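Local coordinates for protein transcriptional regulator, MarR family (Methanosarcina mazei, PDB 3S2W) that probably binds DNA as a dimeric winged-helix transcription factor of the MarR family and so regulates transcription, at residues A[46-49]-A[50-54]; A[86-90]-A[91-95]; A[121-124]-A[125-129]; A[137-140]-A[141-145]; A[146-149]-A[150-153]. All coordinates share one frame; numbering follows the deposited sequence.

All five contacts are local, each within one continuous run of chain. Contacts 1 and 2 touch each other and share a sulfate: the first is the turn leading into helix 53-61, the second the exit of helix 78-90 toward strand 94-98, and both mix buried apolar groups with exposed ones. Contact 3 lies within helix 112-133, one side buried against helices 23-43 and 53-61. Contacts 4 and 5 are successive turns of helix 138-157, on the opposite side of the chain's centre from contacts 1 and 2; contact 4 is a charged surface start, contact 5 a more apolar continuation. Contacts 3, 4 and 5 all meet the second subunit.

Contact 1 (A[46-49]-A[50-54]); sequences YGIG and SGQFP. With SO4 (sulfate ion), chain I.
A turn between two helices brings I48 and G49 against Q52, in the loop that leaves helix 23-43 and enters helix 53-61. Its one backbone hydrogen bond across the segments runs from Q52 N to G49 O at 2.9 Å, with an angle of 152° at the hydrogen. The donor stands above the carbonyl plane, 54° out of it, in the turn through S50 and G51. On the side-chain level, the CG2 branch of I48 lies against Q52 CB at 3.8 Å. That branch is set opposite the backbone N, with CG1 swung beside the N instead (chi1 -58°), and the two side chains meet at a slant. A branched aliphatic residue suits this buried place, where I48 also packs on I43, L117 and Y93. Q52 sends its extended chain back beside G49, its CG 3.9 Å from G49 O and 3.2 Å from sulfate O2. G51 N gives the anion a hydrogen bond, 2.9 Å to sulfate O4. G49 CA lies 3.4 Å from sulfate O3, and the lack of side chains at G49 and G51 lets the ion come close to the backbone. G47 has positive phi, a backbone shape that glycine adopts easily. S50 points away from 46-49 overall, though its CB still touches G49, and F53 packs its side chain on I39 of helix 23-43. The sulfate, probably from the crystallisation liquor, is an incidental ligand, held partly by a backbone N-H in the turn that leads into helix 53-61 of the winged helix-turn-helix fold of the MarR family.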
# COMPACT_ATOMS: atom_id res chain seq x y z
N TYR A 46 17.05 -7.77 -11.77
CA TYR A 46 17.16 -6.70 -12.76
C TYR A 46 17.73 -5.43 -12.13
O TYR A 46 17.78 -4.38 -12.76
CB TYR A 46 15.81 -6.40 -13.41
CG TYR A 46 15.10 -7.64 -13.88
CD1 TYR A 46 14.16 -8.29 -13.08
CD2 TYR A 46 15.40 -8.20 -15.11
CE1 TYR A 46 13.53 -9.45 -13.50
CE2 TYR A 46 14.77 -9.35 -15.54
CZ TYR A 46 13.85 -9.98 -14.73
OH TYR A 46 13.25 -11.12 -15.20
N GLY A 47 18.15 -5.53 -10.88
CA GLY A 47 18.68 -4.39 -10.16
C GLY A 47 17.66 -3.29 -9.97
O GLY A 47 17.98 -2.11 -10.09
N ILE A 48 16.43 -3.67 -9.66
CA ILE A 48 15.31 -2.72 -9.54
C ILE A 48 14.65 -2.87 -8.17
O ILE A 48 14.31 -3.97 -7.76
CB ILE A 48 14.25 -3.00 -10.63
CG1 ILE A 48 14.87 -2.91 -12.01
CG2 ILE A 48 13.15 -1.99 -10.60
CD1 ILE A 48 13.88 -3.24 -13.11
N GLY A 49 14.48 -1.76 -7.47
CA GLY A 49 13.75 -1.78 -6.22
C GLY A 49 12.25 -1.75 -6.45
O GLY A 49 11.77 -1.26 -7.48
N SER A 50 11.50 -2.26 -5.47
CA SER A 50 10.04 -2.26 -5.52
C SER A 50 9.45 -0.86 -5.47
O SER A 50 8.26 -0.68 -5.70
CB SER A 50 9.49 -3.10 -4.36
OG SER A 50 10.00 -2.62 -3.13
N GLY A 51 10.26 0.13 -5.15
CA GLY A 51 9.84 1.52 -5.26
C GLY A 51 9.79 2.05 -6.70
O GLY A 51 9.08 3.01 -7.00
N GLN A 52 10.53 1.40 -7.59
CA GLN A 52 10.59 1.78 -8.99
C GLN A 52 9.54 1.06 -9.84
O GLN A 52 9.20 1.51 -10.93
CB GLN A 52 11.96 1.46 -9.53
CG GLN A 52 13.09 2.21 -8.81
CD GLN A 52 14.40 1.48 -8.94
OE1 GLN A 52 14.76 1.01 -10.02
NE2 GLN A 52 15.12 1.34 -7.83
N PHE A 53 9.05 -0.06 -9.34
CA PHE A 53 8.16 -0.91 -10.10
C PHE A 53 6.91 -0.18 -10.61
O PHE A 53 6.54 -0.33 -11.77
CB PHE A 53 7.74 -2.09 -9.25
CG PHE A 53 7.02 -3.14 -10.00
CD1 PHE A 53 5.67 -3.37 -9.77
CD2 PHE A 53 7.68 -3.92 -10.94
CE1 PHE A 53 4.99 -4.36 -10.48
CE2 PHE A 53 7.02 -4.91 -11.64
CZ PHE A 53 5.68 -5.14 -11.40
N PRO A 54 6.26 0.62 -9.74
CA PRO A 54 5.02 1.31 -10.11
C PRO A 54 5.24 2.28 -11.28
O PRO A 54 4.43 2.26 -12.20
CB PRO A 54 4.64 2.07 -8.83
CG PRO A 54 5.45 1.49 -7.77
CD PRO A 54 6.72 1.03 -8.41
S SO4 I . 13.80 1.50 -4.31
O1 SO4 I . 13.98 2.56 -3.32
O2 SO4 I . 13.38 2.10 -5.58
O3 SO4 I . 15.07 0.79 -4.50
O4 SO4 I . 12.76 0.59 -3.82

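Contact 2 (A[86-90]-A[91-95]); sequences QKLVD and EGYVF. With SO4 (sulfate ion), chain I.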
# COMPACT_ATOMS: atom_id res chain seq x y z
N GLN A 86 15.38 8.56 -10.94
CA GLN A 86 16.83 8.58 -11.06
C GLN A 86 17.49 7.18 -11.04
O GLN A 86 18.50 6.97 -11.70
CB GLN A 86 17.47 9.48 -10.02
CG GLN A 86 18.96 9.45 -10.16
CD GLN A 86 19.42 10.34 -11.29
OE1 GLN A 86 19.11 11.53 -11.31
NE2 GLN A 86 20.15 9.75 -12.24
N LYS A 87 16.94 6.23 -10.28
CA LYS A 87 17.59 4.92 -10.22
C LYS A 87 17.26 4.15 -11.48
O LYS A 87 18.07 3.36 -11.97
CB LYS A 87 17.15 4.12 -8.99
CG LYS A 87 17.64 4.68 -7.65
CD LYS A 87 17.01 3.88 -6.51
CE LYS A 87 17.64 4.17 -5.14
NZ LYS A 87 17.43 3.02 -4.19
N LEU A 88 16.06 4.41 -12.01
CA LEU A 88 15.64 3.80 -13.26
C LEU A 88 16.53 4.30 -14.40
O LEU A 88 16.85 3.55 -15.32
CB LEU A 88 14.17 4.12 -13.51
CG LEU A 88 13.19 3.27 -12.70
CD1 LEU A 88 11.79 3.73 -12.91
CD2 LEU A 88 13.29 1.82 -13.11
N VAL A 89 16.95 5.57 -14.31
CA VAL A 89 17.85 6.12 -15.31
C VAL A 89 19.24 5.52 -15.17
O VAL A 89 19.86 5.14 -16.16
CB VAL A 89 17.94 7.66 -15.28
CG1 VAL A 89 19.10 8.10 -16.11
CG2 VAL A 89 16.69 8.27 -15.84
N ASP A 90 19.73 5.42 -13.93
CA ASP A 90 21.07 4.89 -13.69
C ASP A 90 21.19 3.41 -14.01
O ASP A 90 22.27 2.91 -14.31
CB ASP A 90 21.52 5.18 -12.26
CG ASP A 90 21.73 6.68 -12.00
OD1 ASP A 90 22.06 7.43 -12.96
OD2 ASP A 90 21.57 7.10 -10.83
N GLU A 91 20.07 2.71 -13.95
CA GLU A 91 20.04 1.30 -14.31
C GLU A 91 19.87 1.14 -15.81
O GLU A 91 19.97 0.05 -16.34
CB GLU A 91 18.92 0.60 -13.53
CG GLU A 91 19.19 0.53 -12.00
CD GLU A 91 17.96 0.77 -11.12
OE1 GLU A 91 18.14 1.20 -9.96
OE2 GLU A 91 16.82 0.52 -11.57
N GLY A 92 19.58 2.25 -16.49
CA GLY A 92 19.47 2.28 -17.94
C GLY A 92 18.13 1.83 -18.50
O GLY A 92 18.07 1.35 -19.63
N TYR A 93 17.07 1.99 -17.71
CA TYR A 93 15.74 1.55 -18.12
C TYR A 93 14.89 2.69 -18.64
O TYR A 93 13.90 2.47 -19.32
CB TYR A 93 15.01 0.89 -16.97
CG TYR A 93 15.58 -0.43 -16.60
CD1 TYR A 93 15.83 -1.39 -17.56
CD2 TYR A 93 15.88 -0.73 -15.28
CE1 TYR A 93 16.35 -2.59 -17.22
CE2 TYR A 93 16.40 -1.93 -14.93
CZ TYR A 93 16.63 -2.87 -15.91
OH TYR A 93 17.16 -4.08 -15.57
N VAL A 94 15.25 3.92 -18.29
CA VAL A 94 14.51 5.05 -18.81
C VAL A 94 15.42 6.20 -19.03
O VAL A 94 16.50 6.26 -18.44
CB VAL A 94 13.44 5.54 -17.84
CG1 VAL A 94 12.50 4.42 -17.49
CG2 VAL A 94 14.08 6.18 -16.60
N PHE A 95 14.98 7.14 -19.85
CA PHE A 95 15.71 8.39 -20.01
C PHE A 95 14.75 9.54 -19.89
O PHE A 95 13.54 9.35 -19.98
CB PHE A 95 16.53 8.43 -21.31
CG PHE A 95 15.71 8.57 -22.57
CD1 PHE A 95 15.37 9.83 -23.06
CD2 PHE A 95 15.30 7.45 -23.27
CE1 PHE A 95 14.63 9.95 -24.22
CE2 PHE A 95 14.56 7.57 -24.45
CZ PHE A 95 14.22 8.82 -24.92
S SO4 I . 13.80 1.50 -4.31
O1 SO4 I . 13.98 2.56 -3.32
O2 SO4 I . 13.38 2.10 -5.58
O3 SO4 I . 15.07 0.79 -4.50
O4 SO4 I . 12.76 0.59 -3.82
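V89 and V94 meet where helix 78-90 ends and the chain turns into strand 94-98. From V89 CB, 3.7 Å from V94 O, the side chain forks. CG1 stands opposite the backbone N (chi1 167°) and passes 3.9 Å from V94 O, whereas CG2, beside the N, comes to 3.3 Å from V94 O and 3.4 Å from V94 CG2. The two valines cross at about a right angle, and V94 CG2 also meets L88 CB at 3.7 Å. Compact beta-branched valines put a methyl close to the backbone, so the helix end and the strand start can approach. Here the helix closes in a Schellman motif: G92, with positive phi, donates from its N to V89 O at 2.9 Å, and Y93 N donates to L88 O at 2.9 Å. A weak bond from V94 N also ends on L88 O. This turn joins the last helix of the helix-turn-helix unit to the first long strand of the wing, as in other MarR proteins. L88 CD2 lies 4.2 Å from Y93 CD2, while the L88 side chain packs on F55 and L56 of helix 53-61. The hydroxyl of Y93 is hydrogen-bonded to Y46 O. On the exposed side, Q86 NE2 donates to D90 OD1 from above the carboxylate plane, and the extended chain of K87 takes its NZ to a weak bond with the sulfate.

Contact 3 (A[121-124]-A[125-129]); sequences MKKI and ASEWG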
# COMPACT_ATOMS: atom_id res chain seq x y z
N MSE A 121 8.30 -8.08 -16.31
CA MSE A 121 7.55 -7.33 -15.31
C MSE A 121 6.08 -7.76 -15.28
O MSE A 121 5.52 -8.05 -14.22
CB MSE A 121 7.64 -5.84 -15.63
CG MSE A 121 9.06 -5.30 -15.67
SE MSE A 121 10.00 -5.52 -13.96
CE MSE A 121 10.89 -7.22 -14.29
N LYS A 122 5.44 -7.81 -16.44
CA LYS A 122 4.03 -8.16 -16.44
C LYS A 122 3.80 -9.58 -15.92
O LYS A 122 2.76 -9.87 -15.29
CB LYS A 122 3.39 -7.91 -17.81
CG LYS A 122 3.01 -6.41 -18.02
CD LYS A 122 2.32 -6.16 -19.37
CE LYS A 122 1.85 -4.70 -19.50
NZ LYS A 122 1.46 -4.33 -20.91
N LYS A 123 4.78 -10.46 -16.16
CA LYS A 123 4.70 -11.85 -15.70
C LYS A 123 4.86 -11.97 -14.17
O LYS A 123 4.18 -12.77 -13.53
CB LYS A 123 5.77 -12.71 -16.37
CG LYS A 123 5.72 -14.15 -15.95
CD LYS A 123 7.03 -14.85 -16.26
CE LYS A 123 6.95 -16.38 -16.08
NZ LYS A 123 8.30 -17.02 -16.27
N ILE A 124 5.77 -11.17 -13.62
CA ILE A 124 5.96 -11.08 -12.19
C ILE A 124 4.68 -10.58 -11.50
O ILE A 124 4.31 -11.10 -10.46
CB ILE A 124 7.08 -10.11 -11.82
CG1 ILE A 124 8.44 -10.65 -12.27
CG2 ILE A 124 7.06 -9.88 -10.35
CD1 ILE A 124 8.83 -11.90 -11.57
N ALA A 125 4.04 -9.57 -12.08
CA ALA A 125 2.77 -9.05 -11.56
C ALA A 125 1.68 -10.12 -11.62
O ALA A 125 0.79 -10.17 -10.80
CB ALA A 125 2.32 -7.80 -12.34
N SER A 126 1.77 -11.00 -12.61
CA SER A 126 0.77 -12.04 -12.77
C SER A 126 0.92 -13.08 -11.69
O SER A 126 -0.06 -13.54 -11.14
CB SER A 126 0.87 -12.70 -14.15
OG SER A 126 0.48 -11.79 -15.16
N GLU A 127 2.16 -13.45 -11.40
CA GLU A 127 2.40 -14.54 -10.47
C GLU A 127 1.93 -14.10 -9.11
O GLU A 127 1.49 -14.91 -8.30
CB GLU A 127 3.89 -14.91 -10.43
CG GLU A 127 4.40 -15.48 -11.74
CD GLU A 127 5.91 -15.50 -11.82
OE1 GLU A 127 6.45 -16.23 -12.67
OE2 GLU A 127 6.55 -14.76 -11.04
N TRP A 128 2.03 -12.80 -8.87
CA TRP A 128 1.56 -12.25 -7.63
C TRP A 128 0.02 -12.31 -7.55
O TRP A 128 -0.53 -12.76 -6.54
CB TRP A 128 2.08 -10.84 -7.46
CG TRP A 128 1.55 -10.19 -6.26
CD1 TRP A 128 0.84 -9.04 -6.20
CD2 TRP A 128 1.63 -10.68 -4.92
NE1 TRP A 128 0.49 -8.76 -4.91
CE2 TRP A 128 0.95 -9.76 -4.10
CE3 TRP A 128 2.22 -11.81 -4.33
CZ2 TRP A 128 0.87 -9.91 -2.71
CZ3 TRP A 128 2.11 -11.96 -2.95
CH2 TRP A 128 1.45 -11.01 -2.16
N GLY A 129 -0.66 -11.87 -8.61
CA GLY A 129 -2.12 -11.93 -8.65
C GLY A 129 -2.59 -13.36 -8.49
O GLY A 129 -3.63 -13.64 -7.88
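K123 and E127, one turn apart in helix 112-133, lie obliquely over each other. The chain of K123 is fully extended, with CG opposite the backbone N (chi1 -179°), which lays its CE 3.4 Å from E127 OE1. The charges are near but fall short of a salt bridge, K123 NZ standing 4.1 Å from E127 OE1. On the other branch of the carboxylate, E127 OE2 passes 3.7 Å from I124 CD1, so the glutamate is flanked by a lysine chain and an isoleucine methyl. Beside them S126 bends its OG back along the helix and donates to K122 O at 3.0 Å, with the donor tilted from the carbonyl plane. A small hydroxyl suits a helix side where it can share a backbone acceptor, here alongside a weak bond from S126 N. Regular helix bonds hold the frame: A125 N to M121 O at 3.0 Å, E127 N to K123 O, and W128 N to I124 O. Farther out, E127 OE2 makes a salt bridge with K42 of helix 23-43, and I124 packs on K42 and I39. Selenomethionine M121 reaches F53, M57 and Y60, while the ring of W128 meets that of Y38. From the second subunit, E22 packs on K122 and S126, and G155 packs on W128. The apolar residues therefore serve the packing against neighbouring helices, and the glutamate ties helix 112-133 to helix 23-43. The salt bridge with K42, and K123 as a more distant opposite charge, together probably favour the charged carboxylate of E127, although a bound sulfate about 5 Å from its side chain would act the other way.

Contact 4 (A[137-140]-A[141-145]); sequences DDRQ and RREIT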
# COMPACT_ATOMS: atom_id res chain seq x y z
N ASP A 137 -12.50 -18.97 -8.61
CA ASP A 137 -12.73 -19.30 -10.02
C ASP A 137 -12.91 -18.02 -10.83
O ASP A 137 -12.84 -16.92 -10.30
CB ASP A 137 -13.93 -20.25 -10.19
CG ASP A 137 -15.26 -19.59 -9.85
OD1 ASP A 137 -16.14 -20.27 -9.30
OD2 ASP A 137 -15.43 -18.38 -10.15
N ASP A 138 -13.15 -18.17 -12.12
CA ASP A 138 -13.20 -17.03 -13.02
C ASP A 138 -14.26 -16.00 -12.65
O ASP A 138 -13.96 -14.81 -12.59
CB ASP A 138 -13.35 -17.49 -14.47
CG ASP A 138 -12.10 -18.16 -14.99
OD1 ASP A 138 -11.02 -17.93 -14.40
OD2 ASP A 138 -12.19 -18.91 -16.00
N ARG A 139 -15.50 -16.44 -12.42
CA ARG A 139 -16.52 -15.49 -12.02
C ARG A 139 -16.05 -14.71 -10.80
O ARG A 139 -16.26 -13.50 -10.71
CB ARG A 139 -17.85 -16.17 -11.69
CG ARG A 139 -18.64 -15.41 -10.60
CD ARG A 139 -20.01 -16.00 -10.32
NE ARG A 139 -20.91 -15.92 -11.47
CZ ARG A 139 -22.20 -16.26 -11.44
NH1 ARG A 139 -22.74 -16.69 -10.30
NH2 ARG A 139 -22.95 -16.16 -12.53
N GLN A 140 -15.42 -15.41 -9.86
CA GLN A 140 -15.06 -14.79 -8.58
C GLN A 140 -13.90 -13.82 -8.73
O GLN A 140 -13.93 -12.73 -8.17
CB GLN A 140 -14.78 -15.85 -7.51
CG GLN A 140 -15.64 -17.10 -7.65
CD GLN A 140 -15.42 -18.10 -6.53
OE1 GLN A 140 -14.72 -19.11 -6.70
NE2 GLN A 140 -16.02 -17.84 -5.39
N ARG A 141 -12.88 -14.20 -9.49
CA ARG A 141 -11.80 -13.29 -9.81
C ARG A 141 -12.37 -12.04 -10.47
O ARG A 141 -11.88 -10.93 -10.28
CB ARG A 141 -10.81 -13.95 -10.76
CG ARG A 141 -9.95 -15.00 -10.12
CD ARG A 141 -9.25 -15.90 -11.13
NE ARG A 141 -8.73 -17.07 -10.43
CZ ARG A 141 -7.46 -17.46 -10.43
NH1 ARG A 141 -7.11 -18.53 -9.73
NH2 ARG A 141 -6.54 -16.80 -11.13
N ARG A 142 -13.41 -12.24 -11.27
CA ARG A 142 -13.91 -11.15 -12.08
C ARG A 142 -14.61 -10.11 -11.23
O ARG A 142 -14.38 -8.92 -11.41
CB ARG A 142 -14.84 -11.65 -13.19
CG ARG A 142 -15.31 -10.56 -14.13
CD ARG A 142 -14.24 -10.17 -15.14
NE ARG A 142 -13.18 -9.34 -14.57
CZ ARG A 142 -13.23 -8.02 -14.53
NH1 ARG A 142 -12.23 -7.33 -13.99
NH2 ARG A 142 -14.29 -7.38 -15.01
N GLU A 143 -15.44 -10.53 -10.29
CA GLU A 143 -16.22 -9.56 -9.55
C GLU A 143 -15.47 -8.89 -8.40
O GLU A 143 -15.85 -7.82 -7.93
CB GLU A 143 -17.56 -10.15 -9.09
CG GLU A 143 -17.46 -11.20 -8.02
CD GLU A 143 -18.82 -11.51 -7.42
OE1 GLU A 143 -19.05 -11.11 -6.26
OE2 GLU A 143 -19.66 -12.13 -8.11
N ILE A 144 -14.39 -9.53 -7.96
CA ILE A 144 -13.52 -8.92 -6.97
C ILE A 144 -12.64 -7.86 -7.63
O ILE A 144 -12.33 -6.83 -7.03
CB ILE A 144 -12.66 -9.97 -6.20
CG1 ILE A 144 -11.63 -9.28 -5.32
CG2 ILE A 144 -11.95 -10.90 -7.14
CD1 ILE A 144 -12.24 -8.69 -4.04
N THR A 145 -12.24 -8.11 -8.88
CA THR A 145 -11.47 -7.12 -9.63
C THR A 145 -12.41 -5.97 -9.96
O THR A 145 -12.07 -4.81 -9.85
CB THR A 145 -10.90 -7.70 -10.93
OG1 THR A 145 -10.12 -8.85 -10.63
CG2 THR A 145 -10.00 -6.70 -11.57
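D137 O receives the amide of R141 at 2.8 Å, nearly straight at 173°, the first full turn of helix 138-157. The same oxygen is bordered by the aliphatic stem of R141, whose CG lies 3.5 Å from D137 O. That chain runs extended from CG to NE, with CG beside the backbone N (chi1 -73°), and NE is hydrogen-bonded to F136 O, just before the helix. D137 and Q140 form a capping box: Q140 OE1 accepts from D137 N at 2.9 Å, and Q140 N donates to the D137 carboxylate, the less certain half because the accepting oxygen is less surely placed. Aspartate suits the N-cap because its short side chain can satisfy an amide of the first turn, and Q140 has the length to return to D137 N. One turn on, R141 O accepts T145 OG1 at 2.7 Å and T145 N on opposite faces of its plane. R142 directs its guanidinium to D20 of the second subunit in a salt bridge. I144 and T145 pack on F133, and I144 also meets M151 of that subunit. Acidic residues such as D137 and D138 at this end would probably interact favourably with the helix dipole, while R141 turns to F136 O and R142 to D20 of the second subunit.

Contact 5 (A[146-149]-A[150-153]); sequences NSLE and IMFE
L148 and M151 lie obliquely to one another on helix 138-157, which packs against the second subunit as part of the helical dimer interface, as in other MarR proteins. L148 CD1 touches the selenium of the selenomethionine M151 at 3.5 Å, and M151 CE is 4.1 Å from the same methyl. The chain of M151 runs out with CG beside the backbone N and bends only at its last torsion (chi3 56°); the unbranched, flexible chain of selenomethionine suits a buried place among I24 and I28 of helix 23-43. L148 meets I24 of the second subunit, so the pair lies between elements of both chains. Round the helix, N146 and I150 also cross at a slant. N146 has CG opposite the backbone N (chi1 176°), bringing its ND2 3.7 Å from I150 CD1; the isoleucine stem passes over the backbone too, its CG1 3.4 Å from N146 O. F152 turns its ring outward to an edge-to-face meeting with Y34 of the second subunit. Regular helix bonds run beneath: I150 N donates to N146 O, and M151 N lies 2.9 Å from its acceptor S147 O. S147 returns its OG to E143 O one turn back, and on the same backbone M151 CG rests 3.2 Å from S147 O.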
# COMPACT_ATOMS: atom_id res chain seq x y z
N ASN A 146 -13.62 -6.30 -10.35
CA ASN A 146 -14.62 -5.28 -10.55
C ASN A 146 -14.90 -4.44 -9.28
O ASN A 146 -15.09 -3.22 -9.35
CB ASN A 146 -15.90 -5.93 -11.08
CG ASN A 146 -17.02 -4.95 -11.22
OD1 ASN A 146 -17.02 -4.13 -12.14
ND2 ASN A 146 -18.00 -5.03 -10.32
N SER A 147 -14.92 -5.07 -8.11
CA SER A 147 -15.24 -4.34 -6.88
C SER A 147 -14.07 -3.46 -6.47
O SER A 147 -14.26 -2.35 -5.97
CB SER A 147 -15.62 -5.28 -5.72
OG SER A 147 -16.70 -6.14 -6.02
N LEU A 148 -12.86 -3.96 -6.69
CA LEU A 148 -11.66 -3.15 -6.45
C LEU A 148 -11.57 -1.92 -7.37
O LEU A 148 -11.03 -0.90 -6.98
CB LEU A 148 -10.41 -4.01 -6.59
CG LEU A 148 -9.70 -4.25 -5.26
CD1 LEU A 148 -10.67 -4.16 -4.12
CD2 LEU A 148 -9.05 -5.59 -5.27
N GLU A 149 -12.10 -2.03 -8.59
CA GLU A 149 -12.14 -0.90 -9.51
C GLU A 149 -13.09 0.17 -8.97
O GLU A 149 -12.78 1.37 -9.00
CB GLU A 149 -12.57 -1.35 -10.91
CG GLU A 149 -11.52 -2.18 -11.67
CD GLU A 149 -12.10 -3.00 -12.85
OE1 GLU A 149 -13.35 -3.15 -12.91
OE2 GLU A 149 -11.32 -3.49 -13.71
N ILE A 150 -14.25 -0.24 -8.49
CA ILE A 150 -15.20 0.74 -8.00
C ILE A 150 -14.69 1.36 -6.70
O ILE A 150 -14.82 2.56 -6.47
CB ILE A 150 -16.60 0.09 -7.82
CG1 ILE A 150 -17.09 -0.42 -9.17
CG2 ILE A 150 -17.63 1.07 -7.16
CD1 ILE A 150 -18.11 -1.54 -9.08
N MSE A 151 -14.08 0.55 -5.86
CA MSE A 151 -13.61 1.05 -4.58
C MSE A 151 -12.64 2.16 -4.83
O MSE A 151 -12.65 3.15 -4.12
CB MSE A 151 -12.95 -0.06 -3.76
CG MSE A 151 -13.97 -0.97 -3.14
SE MSE A 151 -13.16 -2.51 -2.35
CE MSE A 151 -11.91 -1.64 -1.15
N PHE A 152 -11.81 1.99 -5.85
CA PHE A 152 -10.85 3.01 -6.18
C PHE A 152 -11.49 4.30 -6.68
O PHE A 152 -11.09 5.40 -6.27
CB PHE A 152 -9.82 2.53 -7.19
CG PHE A 152 -8.79 3.57 -7.49
CD1 PHE A 152 -8.07 4.16 -6.44
CD2 PHE A 152 -8.56 4.00 -8.78
CE1 PHE A 152 -7.13 5.14 -6.68
CE2 PHE A 152 -7.62 4.98 -9.02
CZ PHE A 152 -6.90 5.55 -7.97
N GLU A 153 -12.48 4.18 -7.56
CA GLU A 153 -13.19 5.37 -8.05
C GLU A 153 -13.92 6.08 -6.91
O GLU A 153 -14.19 7.28 -6.98
CB GLU A 153 -14.18 5.02 -9.19
CG GLU A 153 -13.52 4.46 -10.45
CD GLU A 153 -14.40 3.44 -11.16
OE1 GLU A 153 -13.90 2.33 -11.47
OE2 GLU A 153 -15.59 3.74 -11.39